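Local coordinates for protein EscN (Escherichia coli O127:H6, PDB 2OBL) that probably serves type III secretion as a member of the P-loop nucleotide-binding family related to the alpha and beta subunits of ATP synthase, at residues I151-Y154 with F155-Q158; Q121-L124 with S125-L129; S275-L278 with R279-E283; N317-L320 with I321-I325; T170-A173 with R174-D178. The protein carries 1 engineered substitution. All blocks are in the same frame, centred on the assembly; numbering follows the deposited sequence.

Contact 1: residues I151-Y154 with F155-Q158; sequences IAEY and FRDQ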
loop_
_atom_site.group_PDB
_atom_site.type_symbol
_atom_site.label_atom_id
_atom_site.label_comp_id
_atom_site.label_asym_id
_atom_site.label_seq_id
_atom_site.Cartn_x
_atom_site.Cartn_y
_atom_site.Cartn_z
ATOM N N ILE A 151 13.715 -0.876 10.743
ATOM C CA ILE A 151 13.802 0.575 10.806
ATOM C C ILE A 151 12.451 1.201 11.190
ATOM O O ILE A 151 12.392 2.151 11.986
ATOM C CB ILE A 151 14.349 1.157 9.490
ATOM C CG1 ILE A 151 15.831 0.775 9.315
ATOM C CG2 ILE A 151 14.190 2.674 9.471
ATOM C CD1 ILE A 151 16.354 1.016 7.904
ATOM N N ALA A 152 11.369 0.669 10.632
ATOM C CA ALA A 152 10.032 1.104 11.005
ATOM C C ALA A 152 9.792 0.918 12.498
ATOM O O ALA A 152 9.206 1.781 13.140
ATOM C CB ALA A 152 8.949 0.351 10.180
ATOM N N GLU A 153 10.248 -0.209 13.042
ATOM C CA GLU A 153 10.121 -0.471 14.481
ATOM C C GLU A 153 10.921 0.532 15.306
ATOM O O GLU A 153 10.462 0.998 16.356
ATOM C CB GLU A 153 10.548 -1.904 14.806
ATOM C CG GLU A 153 9.597 -2.962 14.271
ATOM C CD GLU A 153 10.184 -4.356 14.309
ATOM O OE1 GLU A 153 11.423 -4.481 14.346
ATOM O OE2 GLU A 153 9.401 -5.329 14.287
ATOM N N TYR A 154 12.114 0.872 14.830
ATOM C CA TYR A 154 12.935 1.858 15.526
ATOM C C TYR A 154 12.192 3.188 15.638
ATOM O O TYR A 154 12.126 3.776 16.719
ATOM C CB TYR A 154 14.289 2.064 14.843
ATOM C CG TYR A 154 14.991 3.307 15.350
ATOM C CD1 TYR A 154 15.628 3.318 16.593
ATOM C CD2 TYR A 154 14.981 4.477 14.608
ATOM C CE1 TYR A 154 16.238 4.461 17.064
ATOM C CE2 TYR A 154 15.593 5.620 15.070
ATOM C CZ TYR A 154 16.215 5.611 16.293
ATOM O OH TYR A 154 16.819 6.769 16.727
ATOM N N PHE A 155 11.639 3.662 14.520
ATOM C CA PHE A 155 10.892 4.927 14.528
ATOM C C PHE A 155 9.562 4.857 15.294
ATOM O O PHE A 155 9.204 5.799 16.016
ATOM C CB PHE A 155 10.756 5.498 13.112
ATOM C CG PHE A 155 12.031 6.107 12.603
ATOM C CD1 PHE A 155 12.504 7.298 13.149
ATOM C CD2 PHE A 155 12.795 5.469 11.640
ATOM C CE1 PHE A 155 13.698 7.868 12.707
ATOM C CE2 PHE A 155 13.999 6.032 11.190
ATOM C CZ PHE A 155 14.451 7.237 11.718
ATOM N N ARG A 156 8.860 3.729 15.184
ATOM C CA ARG A 156 7.676 3.493 16.017
ATOM C C ARG A 156 8.030 3.658 17.500
ATOM O O ARG A 156 7.316 4.324 18.257
ATOM C CB ARG A 156 7.133 2.086 15.779
ATOM C CG ARG A 156 5.912 1.715 16.626
ATOM C CD ARG A 156 5.793 0.206 16.714
ATOM N NE ARG A 156 7.013 -0.378 17.281
ATOM C CZ ARG A 156 7.321 -1.670 17.230
ATOM N NH1 ARG A 156 6.501 -2.532 16.641
ATOM N NH2 ARG A 156 8.450 -2.105 17.770
ATOM N N ASP A 157 9.145 3.050 17.896
ATOM C CA ASP A 157 9.604 3.095 19.287
ATOM C C ASP A 157 9.932 4.505 19.788
ATOM O O ASP A 157 10.068 4.708 20.992
ATOM C CB ASP A 157 10.815 2.175 19.479
ATOM C CG ASP A 157 10.482 0.700 19.273
ATOM O OD1 ASP A 157 9.296 0.310 19.331
ATOM O OD2 ASP A 157 11.423 -0.081 19.054
ATOM N N GLN A 158 10.067 5.465 18.874
ATOM C CA GLN A 158 10.253 6.873 19.249
ATOM C C GLN A 158 8.908 7.584 19.407
ATOM O O GLN A 158 8.855 8.783 19.730
ATOM C CB GLN A 158 11.103 7.630 18.221
ATOM C CG GLN A 158 12.369 6.918 17.769
ATOM C CD GLN A 158 13.155 6.367 18.923
ATOM O OE1 GLN A 158 13.539 7.110 19.827
ATOM N NE2 GLN A 158 13.397 5.050 18.913
HETATM O O HOH W 1 6.869 -4.928 15.478
#

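Contact 2: residues Q121-L124 with S125-L129; sequences QSTL and SKCVL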
loop_
_atom_site.group_PDB
_atom_site.type_symbol
_atom_site.label_atom_id
_atom_site.label_comp_id
_atom_site.label_asym_id
_atom_site.label_seq_id
_atom_site.Cartn_x
_atom_site.Cartn_y
_atom_site.Cartn_z
ATOM N N GLN A 121 11.008 17.344 -1.689
ATOM C CA GLN A 121 11.951 17.426 -0.594
ATOM C C GLN A 121 11.262 17.273 0.759
ATOM O O GLN A 121 11.786 16.612 1.638
ATOM C CB GLN A 121 12.756 18.737 -0.685
ATOM C CG GLN A 121 13.675 18.781 -1.904
ATOM C CD GLN A 121 14.835 17.810 -1.778
ATOM O OE1 GLN A 121 15.657 17.935 -0.872
ATOM N NE2 GLN A 121 14.885 16.811 -2.666
ATOM N N SER A 122 10.071 17.848 0.915
ATOM C CA SER A 122 9.361 17.768 2.197
ATOM C C SER A 122 8.952 16.334 2.548
ATOM O O SER A 122 8.900 15.951 3.720
ATOM C CB SER A 122 8.138 18.689 2.204
ATOM O OG SER A 122 7.209 18.316 1.206
ATOM N N THR A 123 8.672 15.536 1.531
ATOM C CA THR A 123 8.361 14.132 1.758
ATOM C C THR A 123 9.634 13.335 2.030
ATOM O O THR A 123 9.712 12.597 3.015
ATOM C CB THR A 123 7.582 13.523 0.579
ATOM O OG1 THR A 123 6.353 14.237 0.407
ATOM C CG2 THR A 123 7.282 12.022 0.824
ATOM N N LEU A 124 10.636 13.493 1.169
ATOM C CA LEU A 124 11.902 12.777 1.344
ATOM C C LEU A 124 12.536 12.990 2.717
ATOM O O LEU A 124 13.197 12.099 3.246
ATOM C CB LEU A 124 12.887 13.144 0.231
ATOM C CG LEU A 124 12.486 12.723 -1.186
ATOM C CD1 LEU A 124 13.314 13.486 -2.197
ATOM C CD2 LEU A 124 12.642 11.187 -1.367
ATOM N N SER A 125 12.317 14.168 3.298
ATOM C CA SER A 125 12.871 14.507 4.597
ATOM C C SER A 125 12.334 13.665 5.739
ATOM O O SER A 125 12.956 13.603 6.800
ATOM C CB SER A 125 12.642 15.985 4.902
ATOM O OG SER A 125 13.596 16.762 4.201
ATOM N N LYS A 126 11.174 13.042 5.538
ATOM C CA LYS A 126 10.640 12.114 6.544
ATOM C C LYS A 126 10.667 10.655 6.096
ATOM O O LYS A 126 10.045 9.796 6.733
ATOM C CB LYS A 126 9.226 12.506 6.964
ATOM C CG LYS A 126 8.186 12.395 5.880
ATOM C CD LYS A 126 6.822 12.756 6.451
ATOM C CE LYS A 126 5.716 12.609 5.420
ATOM N NZ LYS A 126 4.426 13.030 6.037
ATOM N N CYS A 127 11.406 10.386 5.024
ATOM C CA CYS A 127 11.523 9.041 4.464
ATOM C C CYS A 127 12.856 8.377 4.776
ATOM O O CYS A 127 13.909 9.020 4.786
ATOM C CB CYS A 127 11.378 9.081 2.934
ATOM S SG CYS A 127 9.721 9.397 2.290
ATOM N N VAL A 128 12.802 7.076 5.015
ATOM C CA VAL A 128 13.986 6.235 4.898
ATOM C C VAL A 128 13.788 5.359 3.667
ATOM O O VAL A 128 12.763 4.686 3.527
ATOM C CB VAL A 128 14.200 5.350 6.146
ATOM C CG1 VAL A 128 15.516 4.587 6.017
ATOM C CG2 VAL A 128 14.209 6.201 7.409
ATOM N N LEU A 129 14.751 5.392 2.752
ATOM C CA LEU A 129 14.597 4.737 1.457
ATOM C C LEU A 129 15.494 3.509 1.375
ATOM O O LEU A 129 16.693 3.634 1.118
ATOM C CB LEU A 129 14.966 5.721 0.344
ATOM C CG LEU A 129 14.218 7.056 0.389
ATOM C CD1 LEU A 129 14.865 8.069 -0.552
ATOM C CD2 LEU A 129 12.773 6.847 0.017
#

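Contact 3: residues S275-L278 with R279-E283; sequences SEHL and RAAAE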
loop_
_atom_site.group_PDB
_atom_site.type_symbol
_atom_site.label_atom_id
_atom_site.label_comp_id
_atom_site.label_asym_id
_atom_site.label_seq_id
_atom_site.Cartn_x
_atom_site.Cartn_y
_atom_site.Cartn_z
ATOM N N SER A 275 -20.969 5.940 11.538
ATOM C CA SER A 275 -21.963 5.114 10.866
ATOM C C SER A 275 -22.467 5.830 9.606
ATOM O O SER A 275 -22.693 5.201 8.577
ATOM C CB SER A 275 -23.107 4.738 11.806
ATOM O OG SER A 275 -23.956 5.838 12.032
ATOM N N GLU A 276 -22.598 7.155 9.682
ATOM C CA GLU A 276 -23.070 7.938 8.545
ATOM C C GLU A 276 -22.076 7.900 7.388
ATOM O O GLU A 276 -22.469 7.798 6.227
ATOM C CB GLU A 276 -23.364 9.380 8.963
ATOM C CG GLU A 276 -23.952 9.503 10.374
ATOM C CD GLU A 276 -22.882 9.358 11.452
ATOM O OE1 GLU A 276 -21.829 10.015 11.326
ATOM O OE2 GLU A 276 -23.079 8.591 12.416
ATOM N N HIS A 277 -20.791 7.996 7.711
ATOM C CA HIS A 277 -19.738 7.860 6.714
ATOM C C HIS A 277 -19.868 6.470 6.053
ATOM O O HIS A 277 -19.857 6.350 4.828
ATOM C CB HIS A 277 -18.369 8.032 7.393
ATOM C CG HIS A 277 -17.195 7.894 6.470
ATOM N ND1 HIS A 277 -15.936 8.351 6.798
ATOM C CD2 HIS A 277 -17.085 7.345 5.237
ATOM C CE1 HIS A 277 -15.101 8.090 5.807
ATOM N NE2 HIS A 277 -15.773 7.482 4.849
ATOM N N LEU A 278 -20.014 5.429 6.866
ATOM C CA LEU A 278 -20.125 4.056 6.347
ATOM C C LEU A 278 -21.318 3.928 5.395
ATOM O O LEU A 278 -21.228 3.268 4.347
ATOM C CB LEU A 278 -20.289 3.070 7.510
ATOM C CG LEU A 278 -20.063 1.586 7.211
ATOM C CD1 LEU A 278 -18.615 1.369 6.760
ATOM C CD2 LEU A 278 -20.369 0.747 8.441
ATOM N N ARG A 279 -22.433 4.556 5.774
ATOM C CA ARG A 279 -23.665 4.525 4.976
ATOM C C ARG A 279 -23.494 5.223 3.635
ATOM O O ARG A 279 -23.916 4.698 2.602
ATOM C CB ARG A 279 -24.846 5.165 5.719
ATOM C CG ARG A 279 -26.166 5.032 4.945
ATOM C CD ARG A 279 -27.054 6.286 5.012
ATOM N NE ARG A 279 -26.451 7.460 4.365
ATOM C CZ ARG A 279 -26.380 7.672 3.047
ATOM N NH1 ARG A 279 -25.814 8.786 2.589
ATOM N NH2 ARG A 279 -26.859 6.784 2.180
ATOM N N ALA A 280 -22.888 6.409 3.654
ATOM C CA ALA A 280 -22.627 7.138 2.413
ATOM C C ALA A 280 -21.703 6.337 1.500
ATOM O O ALA A 280 -21.922 6.278 0.290
ATOM C CB ALA A 280 -22.024 8.496 2.698
ATOM N N ALA A 281 -20.657 5.747 2.074
ATOM C CA ALA A 281 -19.728 4.931 1.284
ATOM C C ALA A 281 -20.439 3.738 0.655
ATOM O O ALA A 281 -20.166 3.373 -0.488
ATOM C CB ALA A 281 -18.573 4.440 2.142
ATOM N N ALA A 282 -21.335 3.118 1.405
ATOM C CA ALA A 282 -22.045 1.941 0.913
ATOM C C ALA A 282 -22.933 2.303 -0.273
ATOM O O ALA A 282 -23.007 1.562 -1.251
ATOM C CB ALA A 282 -22.873 1.308 2.024
ATOM N N GLU A 283 -23.608 3.445 -0.176
ATOM C CA GLU A 283 -24.427 3.922 -1.274
ATOM C C GLU A 283 -23.559 4.271 -2.485
ATOM O O GLU A 283 -23.896 3.910 -3.609
ATOM C CB GLU A 283 -25.286 5.124 -0.853
ATOM C CG GLU A 283 -25.974 5.788 -2.038
ATOM C CD GLU A 283 -27.203 6.578 -1.666
ATOM O OE1 GLU A 283 -27.267 7.112 -0.533
ATOM O OE2 GLU A 283 -28.116 6.674 -2.519
HETATM O O HOH W 2 -24.876 9.044 5.881
#

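Contact 4: residues N317-L320 with I321-I325; sequences NRKL and IQNFI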
loop_
_atom_site.group_PDB
_atom_site.type_symbol
_atom_site.label_atom_id
_atom_site.label_comp_id
_atom_site.label_asym_id
_atom_site.label_seq_id
_atom_site.Cartn_x
_atom_site.Cartn_y
_atom_site.Cartn_z
ATOM N N ASN A 317 -25.787 10.822 -10.819
ATOM C CA ASN A 317 -24.652 11.122 -9.943
ATOM C C ASN A 317 -23.287 10.741 -10.526
ATOM O O ASN A 317 -22.256 10.945 -9.881
ATOM C CB ASN A 317 -24.847 10.481 -8.562
ATOM C CG ASN A 317 -25.895 11.201 -7.724
ATOM O OD1 ASN A 317 -26.081 10.896 -6.546
ATOM N ND2 ASN A 317 -26.581 12.162 -8.328
ATOM N N ARG A 318 -23.290 10.219 -11.750
ATOM C CA ARG A 318 -22.072 9.743 -12.415
ATOM C C ARG A 318 -20.905 10.735 -12.368
ATOM O O ARG A 318 -19.840 10.421 -11.832
ATOM C CB ARG A 318 -22.374 9.346 -13.863
ATOM C CG ARG A 318 -21.145 9.174 -14.749
ATOM C CD ARG A 318 -20.381 7.895 -14.446
ATOM N NE ARG A 318 -19.496 7.530 -15.554
ATOM C CZ ARG A 318 -18.754 6.429 -15.592
ATOM N NH1 ARG A 318 -18.782 5.572 -14.579
ATOM N NH2 ARG A 318 -17.985 6.183 -16.644
ATOM N N LYS A 319 -21.109 11.930 -12.917
ATOM C CA LYS A 319 -20.041 12.935 -12.957
ATOM C C LYS A 319 -19.511 13.305 -11.573
ATOM O O LYS A 319 -18.310 13.511 -11.399
ATOM C CB LYS A 319 -20.491 14.196 -13.702
ATOM C CG LYS A 319 -19.379 15.224 -13.887
ATOM C CD LYS A 319 -19.906 16.522 -14.487
ATOM C CE LYS A 319 -18.916 17.660 -14.272
ATOM N NZ LYS A 319 -19.524 19.002 -14.515
ATOM N N LEU A 320 -20.406 13.401 -10.594
ATOM C CA LEU A 320 -19.993 13.694 -9.227
ATOM C C LEU A 320 -19.137 12.557 -8.685
ATOM O O LEU A 320 -18.042 12.776 -8.163
ATOM C CB LEU A 320 -21.210 13.896 -8.328
ATOM C CG LEU A 320 -21.908 15.247 -8.470
ATOM C CD1 LEU A 320 -23.060 15.328 -7.493
ATOM C CD2 LEU A 320 -20.915 16.377 -8.247
ATOM N N ILE A 321 -19.654 11.342 -8.825
ATOM C CA ILE A 321 -18.974 10.142 -8.344
ATOM C C ILE A 321 -17.608 9.959 -9.012
ATOM O O ILE A 321 -16.611 9.700 -8.342
ATOM C CB ILE A 321 -19.856 8.887 -8.544
ATOM C CG1 ILE A 321 -21.081 8.952 -7.622
ATOM C CG2 ILE A 321 -19.054 7.621 -8.277
ATOM C CD1 ILE A 321 -22.166 7.952 -7.964
ATOM N N GLN A 322 -17.564 10.116 -10.332
ATOM C CA GLN A 322 -16.316 9.948 -11.066
ATOM C C GLN A 322 -15.278 11.021 -10.720
ATOM O O GLN A 322 -14.102 10.711 -10.560
ATOM C CB GLN A 322 -16.571 9.882 -12.580
ATOM C CG GLN A 322 -17.359 8.651 -13.012
ATOM C CD GLN A 322 -16.667 7.352 -12.629
ATOM O OE1 GLN A 322 -17.265 6.463 -12.018
ATOM N NE2 GLN A 322 -15.397 7.245 -12.976
ATOM N N ASN A 323 -15.713 12.274 -10.589
ATOM C CA ASN A 323 -14.813 13.349 -10.154
ATOM C C ASN A 323 -14.283 13.142 -8.738
ATOM O O ASN A 323 -13.217 13.659 -8.373
ATOM C CB ASN A 323 -15.508 14.709 -10.221
ATOM C CG ASN A 323 -15.656 15.223 -11.631
ATOM O OD1 ASN A 323 -15.154 14.624 -12.584
ATOM N ND2 ASN A 323 -16.347 16.345 -11.775
ATOM N N PHE A 324 -15.048 12.402 -7.942
ATOM C CA PHE A 324 -14.665 12.095 -6.570
ATOM C C PHE A 324 -13.580 11.004 -6.537
ATOM O O PHE A 324 -12.521 11.176 -5.919
ATOM C CB PHE A 324 -15.896 11.659 -5.765
ATOM C CG PHE A 324 -15.585 11.227 -4.347
ATOM C CD1 PHE A 324 -15.351 12.168 -3.354
ATOM C CD2 PHE A 324 -15.535 9.881 -4.012
ATOM C CE1 PHE A 324 -15.071 11.777 -2.053
ATOM C CE2 PHE A 324 -15.240 9.481 -2.704
ATOM C CZ PHE A 324 -15.017 10.433 -1.730
ATOM N N ILE A 325 -13.839 9.889 -7.212
ATOM C CA ILE A 325 -12.908 8.754 -7.129
ATOM C C ILE A 325 -11.713 8.897 -8.058
ATOM O O ILE A 325 -10.624 8.413 -7.748
ATOM C CB ILE A 325 -13.600 7.386 -7.346
ATOM C CG1 ILE A 325 -14.290 7.326 -8.710
ATOM C CG2 ILE A 325 -14.577 7.104 -6.201
ATOM C CD1 ILE A 325 -14.957 5.981 -9.019
HETATM O O HOH W 3 -19.951 5.647 -11.908
#

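Contact 5: residues T170-A173 with R174-D178; sequences TRYA and RAARD. With ACT (acetate ion), chain C.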
loop_
_atom_site.group_PDB
_atom_site.type_symbol
_atom_site.label_atom_id
_atom_site.label_comp_id
_atom_site.label_asym_id
_atom_site.label_seq_id
_atom_site.Cartn_x
_atom_site.Cartn_y
_atom_site.Cartn_z
ATOM N N THR A 170 6.000 -9.180 -3.707
ATOM C CA THR A 170 6.233 -10.135 -4.797
ATOM C C THR A 170 7.722 -10.342 -5.083
ATOM O O THR A 170 8.197 -11.474 -5.183
ATOM C CB THR A 170 5.535 -9.653 -6.077
ATOM O OG1 THR A 170 4.123 -9.586 -5.835
ATOM C CG2 THR A 170 5.834 -10.608 -7.250
ATOM N N ARG A 171 8.464 -9.248 -5.224
ATOM C CA ARG A 171 9.891 -9.371 -5.558
ATOM C C ARG A 171 10.731 -9.724 -4.348
ATOM O O ARG A 171 11.779 -10.383 -4.484
ATOM C CB ARG A 171 10.400 -8.125 -6.286
ATOM C CG ARG A 171 9.765 -7.971 -7.673
ATOM C CD ARG A 171 10.544 -6.999 -8.547
ATOM N NE ARG A 171 9.771 -6.550 -9.708
ATOM C CZ ARG A 171 9.856 -7.102 -10.909
ATOM N NH1 ARG A 171 10.682 -8.124 -11.108
ATOM N NH2 ARG A 171 9.129 -6.620 -11.919
ATOM N N TYR A 172 10.258 -9.338 -3.162
ATOM C CA TYR A 172 10.857 -9.831 -1.934
ATOM C C TYR A 172 10.783 -11.358 -1.932
ATOM O O TYR A 172 11.767 -12.041 -1.622
ATOM C CB TYR A 172 10.126 -9.326 -0.677
ATOM C CG TYR A 172 10.315 -10.310 0.454
ATOM C CD1 TYR A 172 11.494 -10.323 1.197
ATOM C CD2 TYR A 172 9.347 -11.273 0.745
ATOM C CE1 TYR A 172 11.700 -11.253 2.193
ATOM C CE2 TYR A 172 9.544 -12.204 1.745
ATOM C CZ TYR A 172 10.731 -12.192 2.465
ATOM O OH TYR A 172 10.934 -13.120 3.457
ATOM N N ALA A 173 9.603 -11.882 -2.256
ATOM C CA ALA A 173 9.371 -13.341 -2.207
ATOM C C ALA A 173 10.214 -14.095 -3.233
ATOM O O ALA A 173 10.686 -15.208 -2.971
ATOM C CB ALA A 173 7.891 -13.657 -2.386
ATOM N N ARG A 174 10.397 -13.501 -4.408
ATOM C CA ARG A 174 11.213 -14.135 -5.432
ATOM C C ARG A 174 12.668 -14.175 -4.967
ATOM O O ARG A 174 13.360 -15.162 -5.190
ATOM C CB ARG A 174 11.095 -13.393 -6.759
ATOM C CG ARG A 174 9.722 -13.569 -7.411
ATOM C CD ARG A 174 9.613 -12.653 -8.615
ATOM N NE ARG A 174 8.277 -12.696 -9.198
ATOM C CZ ARG A 174 7.872 -11.880 -10.166
ATOM N NH1 ARG A 174 8.709 -10.969 -10.656
ATOM N NH2 ARG A 174 6.641 -11.985 -10.655
ATOM N N ALA A 175 13.121 -13.114 -4.315
ATOM C CA ALA A 175 14.478 -13.108 -3.743
ATOM C C ALA A 175 14.588 -14.173 -2.642
ATOM O O ALA A 175 15.532 -14.953 -2.616
ATOM C CB ALA A 175 14.831 -11.716 -3.194
ATOM N N ALA A 176 13.614 -14.199 -1.738
ATOM C CA ALA A 176 13.627 -15.162 -0.641
ATOM C C ALA A 176 13.554 -16.604 -1.161
ATOM O O ALA A 176 14.137 -17.538 -0.554
ATOM C CB ALA A 176 12.471 -14.863 0.325
ATOM N N ARG A 177 12.849 -16.788 -2.279
ATOM C CA ARG A 177 12.775 -18.092 -2.947
ATOM C C ARG A 177 14.181 -18.538 -3.356
ATOM O O ARG A 177 14.585 -19.666 -3.085
ATOM C CB ARG A 177 11.871 -18.008 -4.193
ATOM C CG ARG A 177 11.872 -19.251 -5.097
ATOM C CD ARG A 177 11.296 -18.874 -6.481
ATOM N NE ARG A 177 12.159 -17.900 -7.147
ATOM C CZ ARG A 177 11.787 -17.105 -8.147
ATOM N NH1 ARG A 177 10.547 -17.176 -8.634
ATOM N NH2 ARG A 177 12.674 -16.246 -8.678
ATOM N N ASP A 178 14.894 -17.649 -4.034
ATOM C CA ASP A 178 16.182 -17.979 -4.586
ATOM C C ASP A 178 17.173 -18.275 -3.466
ATOM O O ASP A 178 17.957 -19.209 -3.578
ATOM C CB ASP A 178 16.667 -16.881 -5.520
ATOM C CG ASP A 178 15.838 -16.814 -6.788
ATOM O OD1 ASP A 178 15.115 -17.792 -7.058
ATOM O OD2 ASP A 178 15.923 -15.806 -7.511
HETATM C C ACT C . 10.689 -14.754 -11.204
HETATM O O ACT C . 9.970 -15.653 -10.712
HETATM O OXT ACT C . 11.900 -14.728 -10.853
HETATM C CH3 ACT C . 10.113 -13.761 -12.174
#

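Contact 1: residues I151-Y154 with F155-Q158
Y154 and F155, adjacent near the C-terminal end of a helix, meet as a T-shaped pair: the CD2–CE2 edge of the tyrosine stands over the middle of the phenylalanine face. The ring centroids are 4.9 Å apart and the planes make 75°. The two side chains leave the helix by different torsions, Y154 with CG opposite its backbone N (chi1 166°) and F155 with CG beside it, which lets neighbouring rings meet edge to face. One turn back, I151 CG2 lies in the plane of the F155 ring, at its edge, 3.8 Å from CE2. Q158 NE2 sits over one face of the Y154 ring, toward its rim, 3.4 Å from Y154 CE1. The same Q158 NE2 donates to Y154 O at 2.8 Å, the carbonyl oxygen lying in the plane of the Q158 amide, so a side-chain amide bonds this backbone carbonyl. E153 lays its CB against a face of the R156 guanidinium, 3.6 Å from NH2. A water joins E153 OE2 to R156 NH1, while R156 NE and NH2 both grip D157 OD1 side-on. E153 OE2 forms its salt bridge with R206, D157 OD2 a second one with R36, and Y154 OH bonds to D9. Helix 138-156 touches strand 4-7 through I151 and Y154, and strands 161-167 and 214-222 through A152.

Contact 2: residues Q121-L124 with S125-L129
Q121 O is the acceptor shared by the backbone N and the hydroxyl of S125, as a short helix ends and the chain turns into a strand. S125 N lies 3.0 Å from Q121 O and S125 OG 3.1 Å from it, the two arriving from opposite faces of the carbonyl plane. The hydroxyl can reach back because OG sits beside its own backbone N (chi1 -79°). Two further backbone bonds tighten the exit: K126 N donates to T123 O at 2.9 Å, and C127 N to L124 O at 3.1 Å. The latter closes a type I beta turn from L124 to C127, its donor standing well above the carbonyl plane. Apolar contacts follow the same path. The C127 sulfur comes within 3.9 Å of T123 CG2, the methyl branch set opposite the threonine backbone N. Beyond the turn, L124 CD2 touches L129 CD1 at 3.9 Å, the two leucine side chains crossing at about a right angle. The polar ends have partners beyond the turn: T123 OG1 bonds to N93, and the extended K126 chain brings NZ to the carbonyl of A97. The turn feeds strand 127-132 into the mixed sheet, parallel to both its neighbours, strand 99-105, which pairs with V128 and receives the L129 side chain on L102, and strand 15-16, while V128 touches helix 138-156.

Contact 3: residues S275-L278 with R279-E283
E276 O is gripped twice, by A280 N at 3.0 Å, the regular helix bond, and by a water at 2.7 Å. The water also accepts from R279 NE, again at 2.7 Å, so it links the R279 side chain to the carbonyl three residues earlier. R279 reaches this place by bends at chi2 and chi3 (chi3 65°), which fold the chain along the helix. The water lies in the guanidinium plane at one edge; the E283 carboxylate carbon lies near that plane too. There R279 NH2 donates to E283 OE1 at 2.8 Å on its anti side, a salt bridge one turn on, and E283 has a second partner in K313. At the first turn S275 OG donates to E276 OE2 at 2.9 Å from above the carboxylate plane. On another side of the helix, H277 turns the edge of its ring, at CD2, to A281 CB, a loose 4.5 Å contact. The imidazole NE2 is bonded to the carbonyl of G64. Helix 275-290 packs against helix 335-345, where H277 and A280 meet L342, and against helix 269-272, where L278 and A281 rest on M269.

Contact 4: residues N317-L320 with I321-I325
R318 sets CG opposite its backbone N and then bends at chi2 (74°), whereas Q322 keeps CG beside its own N and bends the other way (chi2 -59°); the two side chains thus fold over one another a turn apart. Q322 CG comes over one face of the R318 guanidinium, toward its rim, 3.5 Å from R318 NE. The guanidinium and amide planes stand 38° apart. R318 NH1 and Q322 OE1 approach to 3.1 Å, but the angle is too poor for a hydrogen bond. A water does the joining instead, accepting from R318 NH1 at 2.9 Å and donating to Q322 OE1 at 2.8 Å. The amide NE2 is taken by Q326. At the helix start I321 N donates to N317 O at 2.8 Å, nearly straight, and I321 CD1 packs on N317 CB at 3.7 Å. K319 runs out extended, its CE passing N323 ND2 at 3.8 Å. The bond from F324 N to L320 O is weak, and F324 N also has a weak one to I321 O. Helix 318-325 leans I321 and I325 on helix 275-290, F324 and L320 on helix 335-345, and I325 on helix 60-65.

Contact 5: residues T170-A173 with R174-D178
R171 and R174 turn their guanidinium planes almost perpendicular, 89° apart: NH1 of R174 stands over a face of R171, and R171 NH1 lies at the edge of the R174 guanidinium, 3.5 Å from R174 NH1. Both charges have carboxylate partners, E107 for R171 NE and E224 for R174 NH2, which probably offset the closeness. R174 runs straight from CG to NE, side by side with T170, and this lays T170 CG2 on one guanidinium face, 3.8 Å from NE. The opposite face is covered by the methyl of an acetate ion, CH3 being 3.5 Å from R174 NH1. The acetate, probably from the crystallisation liquor, is held in a paired grip by R177, whose NH1 donates to O at 2.6 Å and NH2 to OXT at 2.8 Å. Both bonds are almost linear. The bend of R177 at chi3 (64°) turns its guanidinium so that one edge meets the acetate while NE meets D178 OD1 at 3.0 Å, from above the carboxylate plane. Away from the arginines, Y172 offers a face to A176 CB in a CH-pi contact, 4.2 Å from the ring centroid, while its hydroxyl bonds to S199. Helix 169-182 lies with Y172 against M142, A145 and F146 of helix 138-156, with A173 and A176 on V196 of helix 194-204, and with T170 on V221 of strand 214-222.

In the fold
Contacts 1 and 2 touch: F155 CE2 of contact 1 lies 3.8 Å from V128 CG2 of contact 2, and strand 127-132 leads in the chain to helix 138-156. Contact 5 belongs to the same nucleotide-binding domain as contact 1, their centres about 25 Å apart. The side chain of T170 lies about 12 Å from the calcium ion bound by N229 and D234, and the side chain of R171 lies near, without touching, the residues of a probable P-loop. Contacts 3 and 4 form a separate pair in the C-terminal helical part, centres about 16 Å apart and nearest atoms about 6 Å. Each is centred about 39 Å from the centre of contact 5, across the chain's centre.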